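Local coordinates for orotate phosphoribosyltransferase (Aeropyrum pernix, PDB 2YZK), which probably transfers the ribosyl phosphate group of 5-phosphoribose 1-diphosphate to orotate, yielding orotidine monophosphate in de novo pyrimidine synthesis, at residues G53-R58 and V136-V141; G85-E90 and A123-V128. One frame throughout, in Å; residues are numbered along the deposited sequence.

In the fold
Contact 1 and contact 2 sit on the two faces of the same five-stranded parallel sheet, the core of this type I phosphoribosyltransferase. Contact 1 fixes the last turns of helix 38-58 over strand 135-141, an inner strand next to the edge strand 159-162; contact 2 lays helix 120-131 against strand 84-87, at the other edge of the sheet. Both are largely buried, yet their chemistry differs: contact 1 pairs a carboxylate and a hydroxyl beside a leucine contact, whereas contact 2 has no hydrogen bond across it and rests on two valines and the flank of a serine. They meet where Val-136 packs on Ile-126; helix 120-131 and strand 135-141 follow each other in the chain.

Contact 1: residues G53-R58 and V136-V141; sequences GQDLAR and VGTALV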
ATOM      1  N   GLY A  53       0.742  11.527  17.252  1.00 15.31           N
ATOM      2  CA  GLY A  53       1.390  12.631  17.938  1.00 14.94           C
ATOM      3  C   GLY A  53       2.768  13.029  17.443  1.00 14.36           C
ATOM      4  O   GLY A  53       3.061  12.977  16.249  1.00 13.18           O
ATOM      5  N   GLN A  54       3.621  13.437  18.377  1.00 13.91           N
ATOM      6  CA  GLN A  54       4.967  13.870  18.032  1.00 14.73           C
ATOM      7  C   GLN A  54       5.882  12.748  17.553  1.00 14.27           C
ATOM      8  O   GLN A  54       6.799  12.996  16.773  1.00 13.93           O
ATOM      9  CB  GLN A  54       5.598  14.598  19.221  1.00 15.36           C
ATOM     10  CG  GLN A  54       4.847  15.862  19.602  1.00 14.96           C
ATOM     11  CD  GLN A  54       4.621  16.776  18.416  1.00 16.20           C
ATOM     12  OE1 GLN A  54       3.480  17.032  18.023  1.00 19.55           O
ATOM     13  NE2 GLN A  54       5.707  17.269  17.832  1.00 15.15           N
ATOM     14  N   ASP A  55       5.642  11.523  18.013  1.00 14.63           N
ATOM     15  CA  ASP A  55       6.464  10.391  17.588  1.00 15.85           C
ATOM     16  C   ASP A  55       6.374  10.259  16.070  1.00 15.64           C
ATOM     17  O   ASP A  55       7.383  10.099  15.386  1.00 15.33           O
ATOM     18  CB  ASP A  55       5.979   9.085  18.226  1.00 20.12           C
ATOM     19  CG  ASP A  55       6.266   9.014  19.715  1.00 24.06           C
ATOM     20  OD1 ASP A  55       6.021   7.943  20.310  1.00 28.42           O
ATOM     21  OD2 ASP A  55       6.734  10.016  20.294  1.00 26.54           O
ATOM     22  N   LEU A  56       5.154  10.326  15.554  1.00 14.86           N
ATOM     23  CA  LEU A  56       4.933  10.220  14.120  1.00 13.52           C
ATOM     24  C   LEU A  56       5.438  11.481  13.417  1.00 13.85           C
ATOM     25  O   LEU A  56       6.134  11.400  12.403  1.00 12.60           O
ATOM     26  CB  LEU A  56       3.442  10.007  13.839  1.00 13.54           C
ATOM     27  CG  LEU A  56       3.010   9.947  12.371  1.00 11.31           C
ATOM     28  CD1 LEU A  56       3.697   8.778  11.687  1.00 11.71           C
ATOM     29  CD2 LEU A  56       1.495   9.804  12.289  1.00 11.57           C
ATOM     30  N   ALA A  57       5.112  12.642  13.983  1.00 13.96           N
ATOM     31  CA  ALA A  57       5.506  13.919  13.404  1.00 14.54           C
ATOM     32  C   ALA A  57       7.010  14.129  13.283  1.00 15.99           C
ATOM     33  O   ALA A  57       7.464  14.829  12.379  1.00 15.05           O
ATOM     34  CB  ALA A  57       4.885  15.066  14.204  1.00 16.88           C
ATOM     35  N   ARG A  58       7.788  13.528  14.178  1.00 15.48           N
ATOM     36  CA  ARG A  58       9.237  13.702  14.134  1.00 18.19           C
ATOM     37  C   ARG A  58       9.963  12.500  13.533  1.00 16.80           C
ATOM     38  O   ARG A  58      11.182  12.530  13.361  1.00 16.65           O
ATOM     39  CB  ARG A  58       9.787  13.958  15.540  1.00 20.30           C
ATOM     40  CG  ARG A  58       9.048  15.021  16.341  1.00 24.89           C
ATOM     41  CD  ARG A  58       9.125  16.406  15.717  1.00 29.01           C
ATOM     42  NE  ARG A  58       7.810  16.866  15.276  1.00 33.77           N
ATOM     43  CZ  ARG A  58       7.422  18.138  15.269  1.00 34.52           C
ATOM     44  NH1 ARG A  58       8.245  19.093  15.683  1.00 36.06           N
ATOM     45  NH2 ARG A  58       6.204  18.455  14.847  1.00 34.95           N
ATOM     46  N   VAL A 136      12.901   1.916  16.425  1.00 13.18           N
ATOM     47  CA  VAL A 136      11.453   2.035  16.482  1.00 13.56           C
ATOM     48  C   VAL A 136      10.923   1.701  17.870  1.00 14.56           C
ATOM     49  O   VAL A 136      11.258   0.661  18.441  1.00 14.75           O
ATOM     50  CB  VAL A 136      10.790   1.114  15.423  1.00 14.47           C
ATOM     51  CG1 VAL A 136      11.362  -0.291  15.509  1.00 15.01           C
ATOM     52  CG2 VAL A 136       9.289   1.089  15.619  1.00 14.78           C
ATOM     53  N   GLY A 137      10.104   2.596  18.414  1.00 14.04           N
ATOM     54  CA  GLY A 137       9.546   2.369  19.736  1.00 13.80           C
ATOM     55  C   GLY A 137       8.046   2.564  19.782  1.00 12.94           C
ATOM     56  O   GLY A 137       7.430   2.415  20.835  1.00 13.27           O
ATOM     57  N   THR A 138       7.458   2.894  18.637  1.00 11.42           N
ATOM     58  CA  THR A 138       6.023   3.126  18.554  1.00 11.39           C
ATOM     59  C   THR A 138       5.385   2.412  17.367  1.00 11.28           C
ATOM     60  O   THR A 138       5.929   2.418  16.260  1.00 10.15           O
ATOM     61  CB  THR A 138       5.726   4.637  18.412  1.00 12.47           C
ATOM     62  OG1 THR A 138       6.253   5.337  19.547  1.00 12.99           O
ATOM     63  CG2 THR A 138       4.225   4.887  18.306  1.00 12.67           C
ATOM     64  N   ALA A 139       4.236   1.789  17.619  1.00 10.26           N
ATOM     65  CA  ALA A 139       3.460   1.100  16.591  1.00  9.39           C
ATOM     66  C   ALA A 139       2.094   1.774  16.651  1.00 10.24           C
ATOM     67  O   ALA A 139       1.513   1.932  17.728  1.00  9.91           O
ATOM     68  CB  ALA A 139       3.341  -0.389  16.901  1.00 10.92           C
ATOM     69  N   LEU A 140       1.590   2.169  15.489  1.00  9.45           N
ATOM     70  CA  LEU A 140       0.327   2.874  15.396  1.00 10.26           C
ATOM     71  C   LEU A 140      -0.675   2.097  14.554  1.00  9.59           C
ATOM     72  O   LEU A 140      -0.356   1.663  13.453  1.00  9.05           O
ATOM     73  CB  LEU A 140       0.596   4.254  14.781  1.00  9.97           C
ATOM     74  CG  LEU A 140      -0.572   5.108  14.299  1.00 10.54           C
ATOM     75  CD1 LEU A 140      -1.414   5.522  15.485  1.00 12.43           C
ATOM     76  CD2 LEU A 140      -0.029   6.328  13.556  1.00  9.43           C
ATOM     77  N   VAL A 141      -1.881   1.912  15.087  1.00  8.77           N
ATOM     78  CA  VAL A 141      -2.930   1.199  14.368  1.00  9.72           C
ATOM     79  C   VAL A 141      -4.259   1.934  14.512  1.00  7.96           C
ATOM     80  O   VAL A 141      -4.417   2.790  15.380  1.00  9.70           O
ATOM     81  CB  VAL A 141      -3.119  -0.254  14.885  1.00 10.16           C
ATOM     82  CG1 VAL A 141      -1.809  -1.020  14.789  1.00 10.10           C
ATOM     83  CG2 VAL A 141      -3.628  -0.246  16.319  1.00 11.69           C
TER
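Asp-55 reaches from the end of helix 38-58 to take a short hydrogen bond from Thr-138 on the strand, OG1 to OD1 at 2.7 Å. The hydroxyl meets OD1 on its anti side and lies 26° out of the carboxylate plane. The two side chains cross at about a right angle. With its OG1 anti to the carbonyl carbon (chi1 -60°), Thr-138 turns the hydroxyl rather than the methyl to the acid. Next on the helix, Leu-56 meets Leu-140, two residues along the strand; they cross in the same manner and touch through their CD2 methyls, 4.0 Å apart.

In the next shell, Arg-159 forms a salt bridge through NH2 to the same OD1, and makes a weak hydrogen bond to Thr-138 OG1, so that one carboxylate oxygen holds both a hydroxyl and a guanidinium. Without the carboxylate, as with an alanine here, the Arg-159 charge and the Thr-138 hydroxyl are likely to lose their shared partner, leaving the leucine packing to hold the helix end to the strand.

Arg-159, which begins the neighbouring strand 159-162, is positioned by backbone hydrogen bonds to Gly-137 and Ala-139. Leu-140 also packs on Leu-48 and Val-51 of helix 38-58, while Ala-139 and Val-141 turn to Ile-122 of helix 120-131 on the opposite face, the alpha/beta sandwich of the Rossmann-like phosphoribosyltransferase fold.

Contact 2: residues G85-E90 and A123-V128; sequences GYVRPE and AKSIEV
Helix 120-131 is the connecting helix of a beta-alpha-beta crossover between strands 108-113 and 135-141, and here it extends over the sheet to the edge strand 84-87, where Val-87 meets Ser-125 and Val-128. The backbones come close, with 5.9 Å between CA of Val-87 and CA of Ser-125. Val-87 points toward the helix and Val-128 points back, so the two valines meet tip to tip. Each methyl of one finds a methyl of the other: CG1 of Val-87 lies 4.1 Å from CG2 of Val-128, and CG2 of Val-87 is equally far from CG1 of Val-128. CG1 of Val-87, anti to its own nitrogen (chi1 176°), also nears the hydroxyl of Ser-125, whose OG is 4.0 Å from CB of Val-87.

That hydroxyl makes its hydrogen bond within the helix, to the backbone carbonyl of Ser-121 one turn earlier. Next along the chain from Val-87, Arg-88 points away from the helix, and its NE forms a salt bridge with Glu-101. Arg-88 is predicted to bind 5-phosphoribose 1-diphosphate, in a site shared between subunits to which Ser-121 of the other chain probably contributes.

No hydrogen bond crosses; the contact is held by apolar packing. With its hydroxyl bonded to the Ser-121 carbonyl, Ser-125 can lie against Val-87 without a polar partner on the strand; its small size is consistent with the close approach of the backbones.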
ATOM      1  N   GLY A  85       8.456   3.383   3.917  1.00  9.57           N
ATOM      2  CA  GLY A  85       9.113   2.096   3.840  1.00  9.79           C
ATOM      3  C   GLY A  85       8.064   1.095   4.271  1.00  8.98           C
ATOM      4  O   GLY A  85       7.019   1.483   4.802  1.00  7.74           O
ATOM      5  N   TYR A  86       8.307  -0.185   4.026  1.00  9.10           N
ATOM      6  CA  TYR A  86       7.356  -1.201   4.450  1.00  9.09           C
ATOM      7  C   TYR A  86       7.973  -2.575   4.474  1.00  8.44           C
ATOM      8  O   TYR A  86       8.968  -2.849   3.792  1.00  7.91           O
ATOM      9  CB  TYR A  86       6.087  -1.186   3.580  1.00 11.40           C
ATOM     10  CG  TYR A  86       6.262  -1.517   2.113  1.00 12.25           C
ATOM     11  CD1 TYR A  86       6.148  -2.829   1.655  1.00 13.71           C
ATOM     12  CD2 TYR A  86       6.453  -0.505   1.171  1.00 13.61           C
ATOM     13  CE1 TYR A  86       6.206  -3.123   0.291  1.00 14.81           C
ATOM     14  CE2 TYR A  86       6.516  -0.789  -0.192  1.00 15.30           C
ATOM     15  CZ  TYR A  86       6.387  -2.099  -0.624  1.00 15.84           C
ATOM     16  OH  TYR A  86       6.410  -2.378  -1.971  1.00 19.57           O
ATOM     17  N   VAL A  87       7.385  -3.432   5.295  1.00  9.51           N
ATOM     18  CA  VAL A  87       7.860  -4.794   5.443  1.00 12.20           C
ATOM     19  C   VAL A  87       6.712  -5.742   5.166  1.00 14.41           C
ATOM     20  O   VAL A  87       5.620  -5.578   5.707  1.00 15.32           O
ATOM     21  CB  VAL A  87       8.396  -5.024   6.871  1.00 12.37           C
ATOM     22  CG1 VAL A  87       8.796  -6.486   7.059  1.00 13.81           C
ATOM     23  CG2 VAL A  87       9.581  -4.119   7.118  1.00 10.98           C
ATOM     24  N   ARG A  88       6.964  -6.730   4.317  1.00 16.64           N
ATOM     25  CA  ARG A  88       5.941  -7.702   3.975  1.00 19.25           C
ATOM     26  C   ARG A  88       6.278  -9.080   4.516  1.00 20.41           C
ATOM     27  O   ARG A  88       7.448  -9.448   4.613  1.00 19.31           O
ATOM     28  CB  ARG A  88       5.774  -7.795   2.457  1.00 22.01           C
ATOM     29  CG  ARG A  88       6.942  -8.444   1.745  1.00 26.98           C
ATOM     30  CD  ARG A  88       6.536  -8.973   0.378  1.00 30.14           C
ATOM     31  NE  ARG A  88       6.310  -7.914  -0.601  1.00 32.34           N
ATOM     32  CZ  ARG A  88       5.809  -8.122  -1.817  1.00 34.57           C
ATOM     33  NH1 ARG A  88       5.476  -9.348  -2.201  1.00 36.10           N
ATOM     34  NH2 ARG A  88       5.654  -7.111  -2.656  1.00 36.78           N
ATOM     35  N   PRO A  89       5.251  -9.854   4.898  1.00 21.51           N
ATOM     36  CA  PRO A  89       5.487 -11.203   5.417  1.00 23.16           C
ATOM     37  C   PRO A  89       5.797 -12.102   4.218  1.00 24.45           C
ATOM     38  O   PRO A  89       4.935 -12.338   3.376  1.00 25.58           O
ATOM     39  CB  PRO A  89       4.158 -11.549   6.087  1.00 23.44           C
ATOM     40  CG  PRO A  89       3.159 -10.818   5.233  1.00 23.35           C
ATOM     41  CD  PRO A  89       3.829  -9.479   5.017  1.00 22.36           C
ATOM     42  N   GLU A  90       7.034 -12.583   4.140  1.00 24.75           N
ATOM     43  CA  GLU A  90       7.468 -13.433   3.034  1.00 24.95           C
ATOM     44  C   GLU A  90       7.184 -14.916   3.270  1.00 23.86           C
ATOM     45  O   GLU A  90       7.179 -15.383   4.406  1.00 23.63           O
ATOM     46  CB  GLU A  90       8.974 -13.252   2.802  1.00 27.00           C
ATOM     47  CG  GLU A  90       9.413 -11.828   2.471  1.00 28.84           C
ATOM     48  CD  GLU A  90       9.084 -11.419   1.046  1.00 31.58           C
ATOM     49  OE1 GLU A  90       9.465 -10.297   0.645  1.00 33.03           O
ATOM     50  OE2 GLU A  90       8.447 -12.214   0.324  1.00 34.49           O
ATOM     51  N   ALA A 123       5.404  -7.279  15.454  1.00 13.89           N
ATOM     52  CA  ALA A 123       6.666  -7.679  16.072  1.00 14.49           C
ATOM     53  C   ALA A 123       7.693  -8.084  15.017  1.00 15.26           C
ATOM     54  O   ALA A 123       8.873  -7.725  15.115  1.00 15.61           O
ATOM     55  CB  ALA A 123       6.428  -8.836  17.044  1.00 15.01           C
ATOM     56  N   LYS A 124       7.244  -8.837  14.015  1.00 13.90           N
ATOM     57  CA  LYS A 124       8.126  -9.282  12.940  1.00 15.78           C
ATOM     58  C   LYS A 124       8.685  -8.087  12.170  1.00 14.57           C
ATOM     59  O   LYS A 124       9.868  -8.059  11.824  1.00 13.61           O
ATOM     60  CB  LYS A 124       7.378 -10.219  11.980  1.00 18.62           C
ATOM     61  CG  LYS A 124       7.047 -11.581  12.576  1.00 22.31           C
ATOM     62  CD  LYS A 124       6.460 -12.533  11.535  1.00 25.38           C
ATOM     63  CE  LYS A 124       6.350 -13.951  12.082  1.00 27.11           C
ATOM     64  NZ  LYS A 124       6.006 -14.961  11.029  1.00 28.83           N
ATOM     65  N   SER A 125       7.842  -7.092  11.912  1.00 13.46           N
ATOM     66  CA  SER A 125       8.289  -5.908  11.185  1.00 13.57           C
ATOM     67  C   SER A 125       9.324  -5.150  12.010  1.00 12.49           C
ATOM     68  O   SER A 125      10.294  -4.612  11.465  1.00 10.31           O
ATOM     69  CB  SER A 125       7.098  -4.998  10.870  1.00 13.87           C
ATOM     70  OG  SER A 125       6.148  -5.689  10.078  1.00 18.59           O
ATOM     71  N   ILE A 126       9.114  -5.109  13.325  1.00 12.72           N
ATOM     72  CA  ILE A 126      10.039  -4.425  14.221  1.00 12.89           C
ATOM     73  C   ILE A 126      11.406  -5.106  14.185  1.00 13.05           C
ATOM     74  O   ILE A 126      12.442  -4.439  14.157  1.00 12.17           O
ATOM     75  CB  ILE A 126       9.530  -4.438  15.678  1.00 13.58           C
ATOM     76  CG1 ILE A 126       8.168  -3.745  15.768  1.00 14.81           C
ATOM     77  CG2 ILE A 126      10.541  -3.744  16.584  1.00 15.21           C
ATOM     78  CD1 ILE A 126       8.208  -2.224  15.624  1.00 13.89           C
ATOM     79  N   GLU A 127      11.413  -6.435  14.188  1.00 13.95           N
ATOM     80  CA  GLU A 127      12.678  -7.160  14.152  1.00 16.40           C
ATOM     81  C   GLU A 127      13.451  -6.873  12.865  1.00 15.51           C
ATOM     82  O   GLU A 127      14.669  -6.688  12.893  1.00 14.67           O
ATOM     83  CB  GLU A 127      12.439  -8.663  14.326  1.00 19.87           C
ATOM     84  CG  GLU A 127      11.890  -9.018  15.705  1.00 25.97           C
ATOM     85  CD  GLU A 127      11.758 -10.513  15.934  1.00 30.68           C
ATOM     86  OE1 GLU A 127      11.106 -11.189  15.107  1.00 33.17           O
ATOM     87  OE2 GLU A 127      12.301 -11.013  16.946  1.00 33.82           O
ATOM     88  N   VAL A 128      12.746  -6.821  11.738  1.00 13.99           N
ATOM     89  CA  VAL A 128      13.386  -6.531  10.459  1.00 12.15           C
ATOM     90  C   VAL A 128      13.965  -5.115  10.480  1.00 11.47           C
ATOM     91  O   VAL A 128      15.095  -4.887  10.056  1.00 12.23           O
ATOM     92  CB  VAL A 128      12.377  -6.664   9.297  1.00 12.71           C
ATOM     93  CG1 VAL A 128      13.013  -6.224   7.989  1.00 13.55           C
ATOM     94  CG2 VAL A 128      11.916  -8.106   9.190  1.00 12.99           C
TER